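Glycosyltransferase (Streptomyces viridochromogenes, PDB 2IUY) is a UDP-binding, retaining glycosyltransferase of family GT4 that probably transfers a sugar during biosynthesis of the antibiotic avilamycin A. Local coordinates at residues S109-T114 with R128-H133; W250-A255 with N273-E278; P141-P146 with A325-E330. All blocks are in the same frame, centred on the assembly; numbering follows the deposited sequence.

Contact 1: residues S109-T114 with R128-H133; sequences SSHHFT and RAQRAH
A single glutamine amide holds the chain where it turns out of strand 106-111, and the contact gives a compact example of how one nitrogen can fix a change of backbone direction. Q130 leaves helix 128-133 with CG anti to its backbone N (chi1 -171°) and runs extended, which carries the carboxamide into the bend at H111-F113. Both N-H groups of NE2 are spent on main-chain carbonyls: NE2 is 2.8 Å from H111 O and 3.1 Å from F113 O, and both bonds are nearly straight, with the acceptors lying in the amide plane. Neither carbonyl is met along a lone pair; NE2 stands above the plane of each, steeply so at H111 (71° out of plane). Here the segments pack tightly and bond directly. The H111 ring lies 11° from parallel to the amide, its CD2 3.4 Å from Q130 NE2, while F113 N sits over the centre of one ring face. At the other ends of these groups, S126 N donates to Q130 OE1 and H111 NE2 bonds to T115 O.

Toward H133 the segments are joined through water rather than by direct bonds. The H133 ring turns its edge to T114, with CD2 2.9 Å from T114 O. Water 1 links T114 OG1 (3.0 Å) to H133 NE2 (2.8 Å), and water 2 donates to both T114 O (2.7 Å) and H133 O.

The T114 hydroxyl donates to water 1 and accepts from C251 N, so it joins this bend to a loop of the C-terminal domain. At the tight end, an amide with NE2 gripped twice and OE1 engaged by a backbone N-H has little freedom to flip, and the path of H111-F113 is set accordingly.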
ATOM      1  N   SER A 109      12.772  -4.827  -8.515  1.00  8.35           N
ATOM      2  CA  SER A 109      11.600  -3.905  -8.417  1.00  9.35           C
ATOM      3  C   SER A 109      10.518  -4.481  -7.530  1.00  8.61           C
ATOM      4  O   SER A 109      10.339  -5.677  -7.516  1.00  9.44           O
ATOM      5  CB  SER A 109      10.993  -3.625  -9.831  1.00  8.33           C
ATOM      6  OG  SER A 109      11.988  -3.117 -10.726  1.00  7.92           O
ATOM      7  N   SER A 110       9.762  -3.627  -6.842  1.00  9.40           N
ATOM      8  CA  SER A 110       8.430  -4.015  -6.332  1.00  9.23           C
ATOM      9  C   SER A 110       7.422  -3.300  -7.237  1.00  9.58           C
ATOM     10  O   SER A 110       7.372  -2.073  -7.283  1.00 10.41           O
ATOM     11  CB  SER A 110       8.187  -3.559  -4.894  1.00  8.81           C
ATOM     12  OG  SER A 110       8.998  -4.216  -3.947  1.00 10.07           O
ATOM     13  N   HIS A 111       6.629  -4.077  -7.944  1.00  9.64           N
ATOM     14  CA  HIS A 111       5.530  -3.560  -8.744  1.00  8.76           C
ATOM     15  C   HIS A 111       4.283  -3.210  -7.946  1.00  7.28           C
ATOM     16  O   HIS A 111       3.675  -4.074  -7.317  1.00  6.97           O
ATOM     17  CB  HIS A 111       5.178  -4.531  -9.872  1.00  8.65           C
ATOM     18  CG  HIS A 111       4.536  -3.839 -11.030  1.00  9.64           C
ATOM     19  ND1 HIS A 111       5.051  -2.672 -11.560  1.00  9.60           N
ATOM     20  CD2 HIS A 111       3.392  -4.096 -11.712  1.00  7.98           C
ATOM     21  CE1 HIS A 111       4.263  -2.254 -12.534  1.00  8.83           C
ATOM     22  NE2 HIS A 111       3.251  -3.098 -12.644  1.00  7.82           N
ATOM     23  N   HIS A 112       3.912  -1.940  -7.999  1.00  5.91           N
ATOM     24  CA  HIS A 112       2.746  -1.440  -7.279  1.00  7.09           C
ATOM     25  C   HIS A 112       1.576  -1.046  -8.204  1.00  7.15           C
ATOM     26  O   HIS A 112       0.688  -0.260  -7.799  1.00  5.84           O
ATOM     27  CB  HIS A 112       3.174  -0.256  -6.412  1.00  6.91           C
ATOM     28  CG  HIS A 112       4.281  -0.612  -5.442  1.00  6.36           C
ATOM     29  ND1 HIS A 112       4.149  -1.621  -4.515  1.00  9.47           N
ATOM     30  CD2 HIS A 112       5.512  -0.084  -5.248  1.00  8.45           C
ATOM     31  CE1 HIS A 112       5.260  -1.723  -3.808  1.00  9.49           C
ATOM     32  NE2 HIS A 112       6.097  -0.782  -4.215  1.00  7.99           N
ATOM     33  N   PHE A 113       1.576  -1.565  -9.433  1.00  7.01           N
ATOM     34  CA  PHE A 113       0.566  -1.084 -10.420  1.00  9.25           C
ATOM     35  C   PHE A 113      -0.243  -2.223 -11.064  1.00  9.44           C
ATOM     36  O   PHE A 113       0.226  -3.348 -11.130  1.00  9.02           O
ATOM     37  CB  PHE A 113       1.234  -0.167 -11.478  1.00  7.81           C
ATOM     38  CG  PHE A 113       1.788   1.071 -10.905  1.00  9.87           C
ATOM     39  CD1 PHE A 113       0.974   2.154 -10.658  1.00 11.96           C
ATOM     40  CD2 PHE A 113       3.140   1.158 -10.572  1.00 12.45           C
ATOM     41  CE1 PHE A 113       1.486   3.326 -10.076  1.00 13.26           C
ATOM     42  CE2 PHE A 113       3.661   2.321 -10.028  1.00  9.02           C
ATOM     43  CZ  PHE A 113       2.839   3.398  -9.772  1.00 12.45           C
ATOM     44  N   THR A 114      -1.473  -1.919 -11.498  1.00 10.76           N
ATOM     45  CA  THR A 114      -2.315  -2.868 -12.230  1.00 11.45           C
ATOM     46  C   THR A 114      -1.785  -3.121 -13.659  1.00 11.94           C
ATOM     47  O   THR A 114      -2.122  -4.105 -14.319  1.00 12.32           O
ATOM     48  CB  THR A 114      -3.750  -2.347 -12.285  1.00 11.71           C
ATOM     49  OG1 THR A 114      -4.624  -3.398 -12.642  1.00 13.00           O
ATOM     50  CG2 THR A 114      -3.897  -1.203 -13.299  1.00 10.15           C
ATOM     51  N   ARG A 128      -0.350 -12.788  -6.010  1.00 10.59           N
ATOM     52  CA  ARG A 128      -0.528 -13.709  -7.159  1.00 11.95           C
ATOM     53  C   ARG A 128      -1.451 -13.147  -8.255  1.00  9.92           C
ATOM     54  O   ARG A 128      -1.161 -13.320  -9.410  1.00  8.33           O
ATOM     55  CB  ARG A 128      -1.107 -15.063  -6.704  1.00 11.81           C
ATOM     56  CG  ARG A 128      -0.140 -15.941  -5.892  1.00 16.68           C
ATOM     57  CD  ARG A 128      -0.809 -17.330  -5.506  1.00 16.82           C
ATOM     58  NE  ARG A 128      -1.561 -17.298  -4.234  1.00 27.71           N
ATOM     59  CZ  ARG A 128      -2.900 -17.322  -4.103  1.00 32.08           C
ATOM     60  NH1 ARG A 128      -3.724 -17.344  -5.173  1.00 33.57           N
ATOM     61  NH2 ARG A 128      -3.438 -17.310  -2.880  1.00 31.61           N
ATOM     62  N   ALA A 129      -2.577 -12.529  -7.881  1.00 10.33           N
ATOM     63  CA  ALA A 129      -3.525 -11.951  -8.863  1.00 10.06           C
ATOM     64  C   ALA A 129      -2.833 -10.884  -9.684  1.00  9.79           C
ATOM     65  O   ALA A 129      -2.901 -10.901 -10.893  1.00  9.93           O
ATOM     66  CB  ALA A 129      -4.740 -11.380  -8.171  1.00 11.66           C
ATOM     67  N   GLN A 130      -2.078 -10.001  -9.031  1.00  9.84           N
ATOM     68  CA  GLN A 130      -1.299  -8.996  -9.766  1.00  9.22           C
ATOM     69  C   GLN A 130      -0.251  -9.654 -10.666  1.00  8.88           C
ATOM     70  O   GLN A 130      -0.163  -9.338 -11.845  1.00  9.55           O
ATOM     71  CB  GLN A 130      -0.618  -8.044  -8.802  1.00  8.67           C
ATOM     72  CG  GLN A 130       0.024  -6.862  -9.447  1.00  8.71           C
ATOM     73  CD  GLN A 130       1.183  -6.336  -8.648  1.00  8.43           C
ATOM     74  OE1 GLN A 130       1.692  -7.031  -7.777  1.00 13.54           O
ATOM     75  NE2 GLN A 130       1.622  -5.111  -8.942  1.00  5.50           N
ATOM     76  N   ARG A 131       0.576 -10.535 -10.107  1.00  8.62           N
ATOM     77  CA  ARG A 131       1.593 -11.217 -10.922  1.00  7.98           C
ATOM     78  C   ARG A 131       0.993 -11.816 -12.225  1.00  7.97           C
ATOM     79  O   ARG A 131       1.537 -11.621 -13.320  1.00  9.85           O
ATOM     80  CB  ARG A 131       2.328 -12.307 -10.126  1.00  7.20           C
ATOM     81  CG  ARG A 131       3.412 -13.032 -11.013  1.00  7.36           C
ATOM     82  CD  ARG A 131       4.196 -14.086 -10.252  1.00  6.46           C
ATOM     83  NE  ARG A 131       3.276 -15.117  -9.789  1.00  7.61           N
ATOM     84  CZ  ARG A 131       3.627 -16.171  -9.066  1.00 13.04           C
ATOM     85  NH1 ARG A 131       4.908 -16.347  -8.684  1.00 10.07           N
ATOM     86  NH2 ARG A 131       2.679 -17.036  -8.697  1.00 12.74           N
ATOM     87  N   ALA A 132      -0.103 -12.549 -12.098  1.00  8.21           N
ATOM     88  CA  ALA A 132      -0.842 -13.137 -13.229  1.00  8.97           C
ATOM     89  C   ALA A 132      -1.321 -12.066 -14.271  1.00 10.08           C
ATOM     90  O   ALA A 132      -1.110 -12.197 -15.488  1.00  9.88           O
ATOM     91  CB  ALA A 132      -2.057 -13.901 -12.651  1.00  9.12           C
ATOM     92  N   HIS A 133      -1.977 -11.023 -13.742  1.00 10.03           N
ATOM     93  CA  HIS A 133      -2.536  -9.943 -14.463  1.00 11.73           C
ATOM     94  C   HIS A 133      -1.452  -9.160 -15.223  1.00 11.85           C
ATOM     95  O   HIS A 133      -1.674  -8.656 -16.361  1.00 12.07           O
ATOM     96  CB  HIS A 133      -3.258  -9.051 -13.424  1.00 12.80           C
ATOM     97  CG  HIS A 133      -3.997  -7.896 -14.018  1.00 16.30           C
ATOM     98  ND1 HIS A 133      -5.185  -8.045 -14.704  1.00 17.12           N
ATOM     99  CD2 HIS A 133      -3.710  -6.571 -14.040  1.00 18.07           C
ATOM    100  CE1 HIS A 133      -5.594  -6.865 -15.126  1.00 20.10           C
ATOM    101  NE2 HIS A 133      -4.717  -5.954 -14.738  1.00 18.44           N
TER
HETATM  102  O   HOH W   1      -5.345  -3.361 -15.507  1.00 14.05           O
HETATM  103  O   HOH W   2      -1.775  -5.729 -16.440  1.00 15.95           O

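Contact 2: residues W250-A255 with N273-E278; sequences WCEPGA and NGCLAE
The carboxamide of N273 laps the backbone from W250 to E252, meeting it much as a neighbouring strand would. Its OD1 accepts E252 N at 2.8 Å, and its ND2 donates to W250 O at 3.2 Å while also reaching Y289 OH. The amide lies 10° from parallel to the indole of W250, whose CD1 is 3.4 Å from N273 OD1. A type II' turn from N273 to L276 then brings G274 CA 3.6 Å from C251 SG and presents C275 N to E252 O at 2.9 Å, in the carbonyl plane. With chi1 75°, in the crowded position between N and carbonyl carbon, the C275 thiol presses on the main chain of G254, SG lying 3.2 Å from G254 C. Beside it, A255 CB meets L276 CD2.

E252 itself bends away at chi2. OE1 is held by S239 OG and by W250 NE1 (3.0 Å), and OE2 forms a salt bridge with K175, a UDP-binding residue. These partners would favour an ionised carboxylate. E252 and the UDP-binding E260 match the E-X7-E spacing of such retaining enzymes; the N273 bond to E252 N is consistent with a second-shell role in placing the first glutamate.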
ATOM      1  N   TRP A 250      -9.313  -3.188 -13.849  1.00 11.95           N
ATOM      2  CA  TRP A 250      -8.628  -2.893 -12.597  1.00 11.32           C
ATOM      3  C   TRP A 250      -8.386  -4.199 -11.769  1.00 10.17           C
ATOM      4  O   TRP A 250      -9.277  -5.034 -11.595  1.00  9.86           O
ATOM      5  CB  TRP A 250      -9.381  -1.822 -11.766  1.00  9.02           C
ATOM      6  CG  TRP A 250      -8.626  -1.520 -10.459  1.00  8.80           C
ATOM      7  CD1 TRP A 250      -8.874  -2.044  -9.220  1.00  8.44           C
ATOM      8  CD2 TRP A 250      -7.486  -0.667 -10.303  1.00  8.02           C
ATOM      9  NE1 TRP A 250      -7.989  -1.544  -8.316  1.00  8.57           N
ATOM     10  CE2 TRP A 250      -7.113  -0.712  -8.951  1.00  8.30           C
ATOM     11  CE3 TRP A 250      -6.778   0.165 -11.172  1.00  6.23           C
ATOM     12  CZ2 TRP A 250      -6.030   0.026  -8.431  1.00 11.25           C
ATOM     13  CZ3 TRP A 250      -5.706   0.923 -10.660  1.00  9.94           C
ATOM     14  CH2 TRP A 250      -5.347   0.852  -9.295  1.00 10.86           C
ATOM     15  N   CYS A 251      -7.170  -4.336 -11.268  1.00 11.55           N
ATOM     16  CA  CYS A 251      -6.798  -5.482 -10.438  1.00 11.09           C
ATOM     17  C   CYS A 251      -5.953  -4.930  -9.281  1.00 10.23           C
ATOM     18  O   CYS A 251      -4.805  -4.525  -9.498  1.00  9.90           O
ATOM     19  CB  CYS A 251      -5.982  -6.462 -11.282  1.00 11.96           C
ATOM     20  SG  CYS A 251      -5.295  -7.925 -10.433  1.00 14.12           S
ATOM     21  N   GLU A 252      -6.529  -4.861  -8.072  1.00  9.69           N
ATOM     22  CA  GLU A 252      -5.861  -4.167  -6.929  1.00  9.08           C
ATOM     23  C   GLU A 252      -4.495  -4.843  -6.719  1.00  8.98           C
ATOM     24  O   GLU A 252      -4.459  -6.034  -6.523  1.00  8.01           O
ATOM     25  CB  GLU A 252      -6.729  -4.214  -5.664  1.00  8.66           C
ATOM     26  CG  GLU A 252      -6.240  -3.302  -4.500  1.00  8.19           C
ATOM     27  CD  GLU A 252      -6.267  -1.854  -4.876  1.00 12.28           C
ATOM     28  OE1 GLU A 252      -7.292  -1.389  -5.409  1.00 12.90           O
ATOM     29  OE2 GLU A 252      -5.260  -1.159  -4.690  1.00 15.65           O
ATOM     30  N   PRO A 253      -3.373  -4.122  -6.920  1.00  9.45           N
ATOM     31  CA  PRO A 253      -2.065  -4.809  -6.735  1.00  9.92           C
ATOM     32  C   PRO A 253      -1.730  -5.394  -5.354  1.00  9.32           C
ATOM     33  O   PRO A 253      -1.323  -6.592  -5.280  1.00  8.84           O
ATOM     34  CB  PRO A 253      -1.020  -3.757  -7.156  1.00 10.04           C
ATOM     35  CG  PRO A 253      -1.783  -2.703  -7.896  1.00 10.53           C
ATOM     36  CD  PRO A 253      -3.224  -2.767  -7.476  1.00 10.58           C
ATOM     37  N   GLY A 254      -1.917  -4.584  -4.297  1.00  8.53           N
ATOM     38  CA  GLY A 254      -1.505  -4.941  -2.962  1.00  9.46           C
ATOM     39  C   GLY A 254      -2.299  -4.377  -1.790  1.00 10.43           C
ATOM     40  O   GLY A 254      -2.258  -4.956  -0.681  1.00 10.24           O
ATOM     41  N   ALA A 255      -3.018  -3.267  -2.004  1.00  9.80           N
ATOM     42  CA  ALA A 255      -3.970  -2.733  -1.015  1.00  9.56           C
ATOM     43  C   ALA A 255      -3.364  -2.547   0.376  1.00  9.70           C
ATOM     44  O   ALA A 255      -3.655  -3.273   1.320  1.00  8.61           O
ATOM     45  CB  ALA A 255      -5.250  -3.586  -0.934  1.00 10.07           C
ATOM     46  N   ASN A 273     -11.472  -8.407  -5.435  1.00 11.19           N
ATOM     47  CA  ASN A 273     -10.671  -7.818  -6.494  1.00 11.47           C
ATOM     48  C   ASN A 273      -9.164  -7.927  -6.306  1.00 11.20           C
ATOM     49  O   ASN A 273      -8.623  -7.518  -5.236  1.00 10.65           O
ATOM     50  CB  ASN A 273     -11.018  -6.344  -6.694  1.00 11.21           C
ATOM     51  CG  ASN A 273     -10.376  -5.781  -7.932  1.00 13.82           C
ATOM     52  OD1 ASN A 273      -9.300  -5.142  -7.875  1.00  8.99           O
ATOM     53  ND2 ASN A 273     -10.983  -6.081  -9.084  1.00 11.43           N
ATOM     54  N   GLY A 274      -8.479  -8.437  -7.346  1.00  9.94           N
ATOM     55  CA  GLY A 274      -7.009  -8.436  -7.343  1.00  9.32           C
ATOM     56  C   GLY A 274      -6.464  -9.110  -6.093  1.00  8.76           C
ATOM     57  O   GLY A 274      -6.924 -10.153  -5.705  1.00  8.44           O
ATOM     58  N   CYS A 275      -5.565  -8.433  -5.406  1.00  9.20           N
ATOM     59  CA  CYS A 275      -4.952  -8.953  -4.168  1.00  8.54           C
ATOM     60  C   CYS A 275      -5.953  -9.167  -3.023  1.00  9.06           C
ATOM     61  O   CYS A 275      -5.686  -9.928  -2.084  1.00 10.02           O
ATOM     62  CB  CYS A 275      -3.865  -7.979  -3.717  1.00  6.65           C
ATOM     63  SG  CYS A 275      -4.480  -6.439  -2.967  1.00  8.73           S
ATOM     64  N   LEU A 276      -7.095  -8.481  -3.060  1.00  9.05           N
ATOM     65  CA  LEU A 276      -8.040  -8.582  -1.940  1.00  8.91           C
ATOM     66  C   LEU A 276      -8.517 -10.004  -1.617  1.00  8.86           C
ATOM     67  O   LEU A 276      -8.656 -10.380  -0.444  1.00  9.16           O
ATOM     68  CB  LEU A 276      -9.210  -7.627  -2.139  1.00  7.71           C
ATOM     69  CG  LEU A 276      -8.732  -6.163  -2.254  1.00  8.15           C
ATOM     70  CD1 LEU A 276      -9.928  -5.289  -2.641  1.00  9.15           C
ATOM     71  CD2 LEU A 276      -8.091  -5.646  -0.937  1.00  9.26           C
ATOM     72  N   ALA A 277      -8.770 -10.794  -2.651  1.00  9.45           N
ATOM     73  CA  ALA A 277      -9.113 -12.214  -2.470  1.00  9.36           C
ATOM     74  C   ALA A 277      -8.086 -12.967  -1.575  1.00  9.15           C
ATOM     75  O   ALA A 277      -8.436 -13.917  -0.875  1.00  8.81           O
ATOM     76  CB  ALA A 277      -9.267 -12.897  -3.865  1.00  9.48           C
ATOM     77  N   GLU A 278      -6.839 -12.530  -1.619  1.00  9.10           N
ATOM     78  CA  GLU A 278      -5.694 -13.221  -0.977  1.00  9.95           C
ATOM     79  C   GLU A 278      -5.477 -12.791   0.461  1.00  9.85           C
ATOM     80  O   GLU A 278      -5.085 -13.609   1.313  1.00  9.67           O
ATOM     81  CB  GLU A 278      -4.402 -12.988  -1.803  1.00  9.66           C
ATOM     82  CG  GLU A 278      -4.349 -13.791  -3.153  1.00 10.72           C
ATOM     83  CD  GLU A 278      -3.270 -13.264  -4.117  1.00 10.08           C
ATOM     84  OE1 GLU A 278      -2.095 -13.189  -3.726  1.00  9.36           O
ATOM     85  OE2 GLU A 278      -3.602 -12.882  -5.252  1.00  8.40           O
TER

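Contact 3: residues P141-P146 with A325-E330; sequences PVIPIP and AERYVE
I143 shows how one branched side chain can fill the angle between a tyrosine and an arginine on successive positions of a helix. Its CB stands near the phenolic end of Y328, close to CZ and OH. From there CG2, anti to the backbone N, lies 3.7 Å from Y328 CE2 and at the same time over one face of the R327 guanidinium. The other branch runs extended through CG1 to CD1, which ends 3.9 Å from the centroid of the Y328 ring, only 18° off its normal, in a CH-pi contact. I143 CD1 also comes within 3.9 Å of R327 O. The two methyl groups thus share one face of the ring.

R327 bends at chi3 (69°) and folds over the loop. Its NH2 makes a weak, strongly bent hydrogen bond to V142 O at 3.0 Å and touches P144 CD at 3.6 Å.

At the tip of the tyrosine the contact becomes polar. Water 3 lies 2.6 Å from Y328 OH and donates to I143 O; water 4, in the plane of the ring at its edge, lies 2.7 Å from Y328 OH and donates to P144 O. S110 OG is a further hydrogen-bond partner of the hydroxyl.

Helix 321-336 packs here also against helix 31-45 and strand 123-125, the return of the C-terminal helix to the N-terminal domain that is typical of the GT-B fold.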
ATOM      1  N   PRO A 141       8.943 -13.611  -7.670  1.00  7.26           N
ATOM      2  CA  PRO A 141       8.476 -13.673  -6.286  1.00  7.61           C
ATOM      3  C   PRO A 141       7.224 -12.836  -6.068  1.00  8.04           C
ATOM      4  O   PRO A 141       7.031 -11.789  -6.699  1.00  8.12           O
ATOM      5  CB  PRO A 141       9.641 -13.056  -5.474  1.00  6.82           C
ATOM      6  CG  PRO A 141      10.812 -13.049  -6.401  1.00  5.77           C
ATOM      7  CD  PRO A 141      10.260 -12.946  -7.785  1.00  7.00           C
ATOM      8  N   VAL A 142       6.375 -13.345  -5.187  1.00  7.21           N
ATOM      9  CA  VAL A 142       5.233 -12.639  -4.721  1.00  7.60           C
ATOM     10  C   VAL A 142       5.507 -12.332  -3.254  1.00  7.45           C
ATOM     11  O   VAL A 142       5.741 -13.245  -2.438  1.00  6.63           O
ATOM     12  CB  VAL A 142       3.940 -13.453  -4.927  1.00  6.90           C
ATOM     13  CG1 VAL A 142       2.823 -12.828  -4.157  1.00  9.17           C
ATOM     14  CG2 VAL A 142       3.585 -13.507  -6.410  1.00  6.72           C
ATOM     15  N   ILE A 143       5.554 -11.038  -2.938  1.00  6.90           N
ATOM     16  CA  ILE A 143       5.899 -10.621  -1.598  1.00  7.58           C
ATOM     17  C   ILE A 143       4.942  -9.502  -1.247  1.00  6.82           C
ATOM     18  O   ILE A 143       4.996  -8.460  -1.864  1.00  8.59           O
ATOM     19  CB  ILE A 143       7.416 -10.160  -1.438  1.00  7.86           C
ATOM     20  CG1 ILE A 143       8.421 -11.265  -1.801  1.00  7.16           C
ATOM     21  CG2 ILE A 143       7.670  -9.749  -0.020  1.00  8.11           C
ATOM     22  CD1 ILE A 143       9.890 -10.761  -1.838  1.00  7.51           C
ATOM     23  N   PRO A 144       4.025  -9.735  -0.285  1.00  6.73           N
ATOM     24  CA  PRO A 144       2.956  -8.751  -0.045  1.00  5.47           C
ATOM     25  C   PRO A 144       3.469  -7.501   0.649  1.00  6.03           C
ATOM     26  O   PRO A 144       4.669  -7.453   1.056  1.00  6.03           O
ATOM     27  CB  PRO A 144       1.951  -9.558   0.807  1.00  7.38           C
ATOM     28  CG  PRO A 144       2.803 -10.532   1.565  1.00  4.51           C
ATOM     29  CD  PRO A 144       3.869 -10.938   0.572  1.00  5.68           C
ATOM     30  N   ILE A 145       2.601  -6.481   0.748  1.00  6.11           N
ATOM     31  CA  ILE A 145       2.950  -5.196   1.379  1.00  5.31           C
ATOM     32  C   ILE A 145       3.239  -5.386   2.873  1.00  5.32           C
ATOM     33  O   ILE A 145       2.459  -6.043   3.587  1.00  5.51           O
ATOM     34  CB  ILE A 145       1.873  -4.126   1.147  1.00  5.26           C
ATOM     35  CG1 ILE A 145       1.761  -3.760  -0.360  1.00  6.84           C
ATOM     36  CG2 ILE A 145       2.101  -2.936   2.014  1.00  3.83           C
ATOM     37  CD1 ILE A 145       0.489  -2.952  -0.660  1.00  5.71           C
ATOM     38  N   PRO A 146       4.393  -4.848   3.331  1.00  5.27           N
ATOM     39  CA  PRO A 146       4.803  -4.915   4.726  1.00  5.67           C
ATOM     40  C   PRO A 146       4.172  -3.804   5.554  1.00  7.05           C
ATOM     41  O   PRO A 146       3.780  -2.756   5.026  1.00  5.49           O
ATOM     42  CB  PRO A 146       6.322  -4.666   4.644  1.00  5.89           C
ATOM     43  CG  PRO A 146       6.508  -3.758   3.503  1.00  5.95           C
ATOM     44  CD  PRO A 146       5.409  -4.172   2.496  1.00  4.27           C
ATOM     45  N   ALA A 325      10.834  -7.713   4.920  1.00  8.49           N
ATOM     46  CA  ALA A 325      12.183  -7.272   4.576  1.00  9.05           C
ATOM     47  C   ALA A 325      13.146  -8.451   4.364  1.00  9.26           C
ATOM     48  O   ALA A 325      13.974  -8.410   3.479  1.00  8.24           O
ATOM     49  CB  ALA A 325      12.734  -6.279   5.613  1.00  8.52           C
ATOM     50  N   GLU A 326      13.072  -9.479   5.198  1.00 10.50           N
ATOM     51  CA  GLU A 326      14.001 -10.599   5.049  1.00 12.99           C
ATOM     52  C   GLU A 326      13.667 -11.399   3.804  1.00 10.13           C
ATOM     53  O   GLU A 326      14.534 -11.860   3.126  1.00 10.04           O
ATOM     54  CB  GLU A 326      14.143 -11.439   6.357  1.00 14.36           C
ATOM     55  CG  GLU A 326      13.001 -12.360   6.734  1.00 19.55           C
ATOM     56  CD  GLU A 326      13.144 -12.960   8.165  1.00 20.10           C
ATOM     57  OE1 GLU A 326      14.172 -12.662   8.845  1.00 27.80           O
ATOM     58  OE2 GLU A 326      12.211 -13.696   8.607  1.00 27.66           O
ATOM     59  N   ARG A 327      12.397 -11.463   3.433  1.00 10.48           N
ATOM     60  CA  ARG A 327      12.015 -11.992   2.124  1.00 10.40           C
ATOM     61  C   ARG A 327      12.625 -11.243   0.941  1.00 10.19           C
ATOM     62  O   ARG A 327      13.157 -11.868   0.015  1.00  9.92           O
ATOM     63  CB  ARG A 327      10.474 -12.134   1.988  1.00 10.56           C
ATOM     64  CG  ARG A 327      10.001 -13.327   2.809  1.00 14.94           C
ATOM     65  CD  ARG A 327       8.533 -13.300   2.989  1.00 21.68           C
ATOM     66  NE  ARG A 327       7.810 -13.551   1.726  1.00 20.07           N
ATOM     67  CZ  ARG A 327       6.489 -13.735   1.677  1.00 19.97           C
ATOM     68  NH1 ARG A 327       5.774 -13.717   2.818  1.00 17.64           N
ATOM     69  NH2 ARG A 327       5.895 -13.967   0.509  1.00 18.44           N
ATOM     70  N   TYR A 328      12.567  -9.929   0.974  1.00  8.29           N
ATOM     71  CA  TYR A 328      13.307  -9.156  -0.029  1.00 10.24           C
ATOM     72  C   TYR A 328      14.823  -9.381  -0.077  1.00 10.20           C
ATOM     73  O   TYR A 328      15.360  -9.539  -1.154  1.00  9.39           O
ATOM     74  CB  TYR A 328      13.009  -7.662   0.103  1.00 10.06           C
ATOM     75  CG  TYR A 328      11.709  -7.306  -0.531  1.00 11.71           C
ATOM     76  CD1 TYR A 328      11.559  -7.411  -1.912  1.00 12.13           C
ATOM     77  CD2 TYR A 328      10.612  -6.875   0.242  1.00 12.43           C
ATOM     78  CE1 TYR A 328      10.373  -7.049  -2.532  1.00 11.97           C
ATOM     79  CE2 TYR A 328       9.409  -6.530  -0.360  1.00 11.86           C
ATOM     80  CZ  TYR A 328       9.317  -6.612  -1.757  1.00 12.32           C
ATOM     81  OH  TYR A 328       8.163  -6.307  -2.398  1.00 13.45           O
ATOM     82  N   VAL A 329      15.489  -9.399   1.091  1.00 10.09           N
ATOM     83  CA  VAL A 329      16.925  -9.656   1.156  1.00 11.12           C
ATOM     84  C   VAL A 329      17.266 -10.988   0.511  1.00 11.73           C
ATOM     85  O   VAL A 329      18.261 -11.091  -0.216  1.00 13.50           O
ATOM     86  CB  VAL A 329      17.447  -9.573   2.622  1.00 11.30           C
ATOM     87  CG1 VAL A 329      18.940 -10.002   2.733  1.00 13.42           C
ATOM     88  CG2 VAL A 329      17.257  -8.145   3.182  1.00 11.24           C
ATOM     89  N   GLU A 330      16.447 -12.002   0.762  1.00 12.41           N
ATOM     90  CA  GLU A 330      16.624 -13.306   0.121  1.00 14.00           C
ATOM     91  C   GLU A 330      16.649 -13.138  -1.399  1.00 12.12           C
ATOM     92  O   GLU A 330      17.499 -13.729  -2.043  1.00 13.00           O
ATOM     93  CB  GLU A 330      15.525 -14.312   0.582  1.00 14.21           C
ATOM     94  CG  GLU A 330      15.683 -15.752   0.033  1.00 17.77           C
ATOM     95  CD  GLU A 330      14.462 -16.662   0.264  1.00 19.39           C
ATOM     96  OE1 GLU A 330      13.385 -16.179   0.739  1.00 22.89           O
ATOM     97  OE2 GLU A 330      14.587 -17.882  -0.054  1.00 26.47           O
TER
HETATM   98  O   HOH W   3       6.463  -7.140  -4.183  1.00 19.39           O
HETATM   99  O   HOH W   4       6.088  -5.730  -0.823  1.00 13.58           O

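In the fold
Contact 1 lies in the N-terminal Rossmann-like domain, contact 2 in the C-terminal one; contact 3 packs the C-terminal helix on the former. Contacts 1 and 2, with centres 9 Å apart, are tied by the carboxylate of E278, whose OE1 is 2.9 Å from R128 N and OE2 2.8 Å from A129 N. Contact 1 meets contact 3 where S110 OG and Y328 OH lie 2.7 Å apart. Contacts 2 and 3 have centres about 17 Å apart, yet I145 CD1 reaches G254 C at 3.3 Å. The UDP site borders this set: the side chain of E252 is about 3 Å from that of K175, and that of H112 about 8 Å from that of T256.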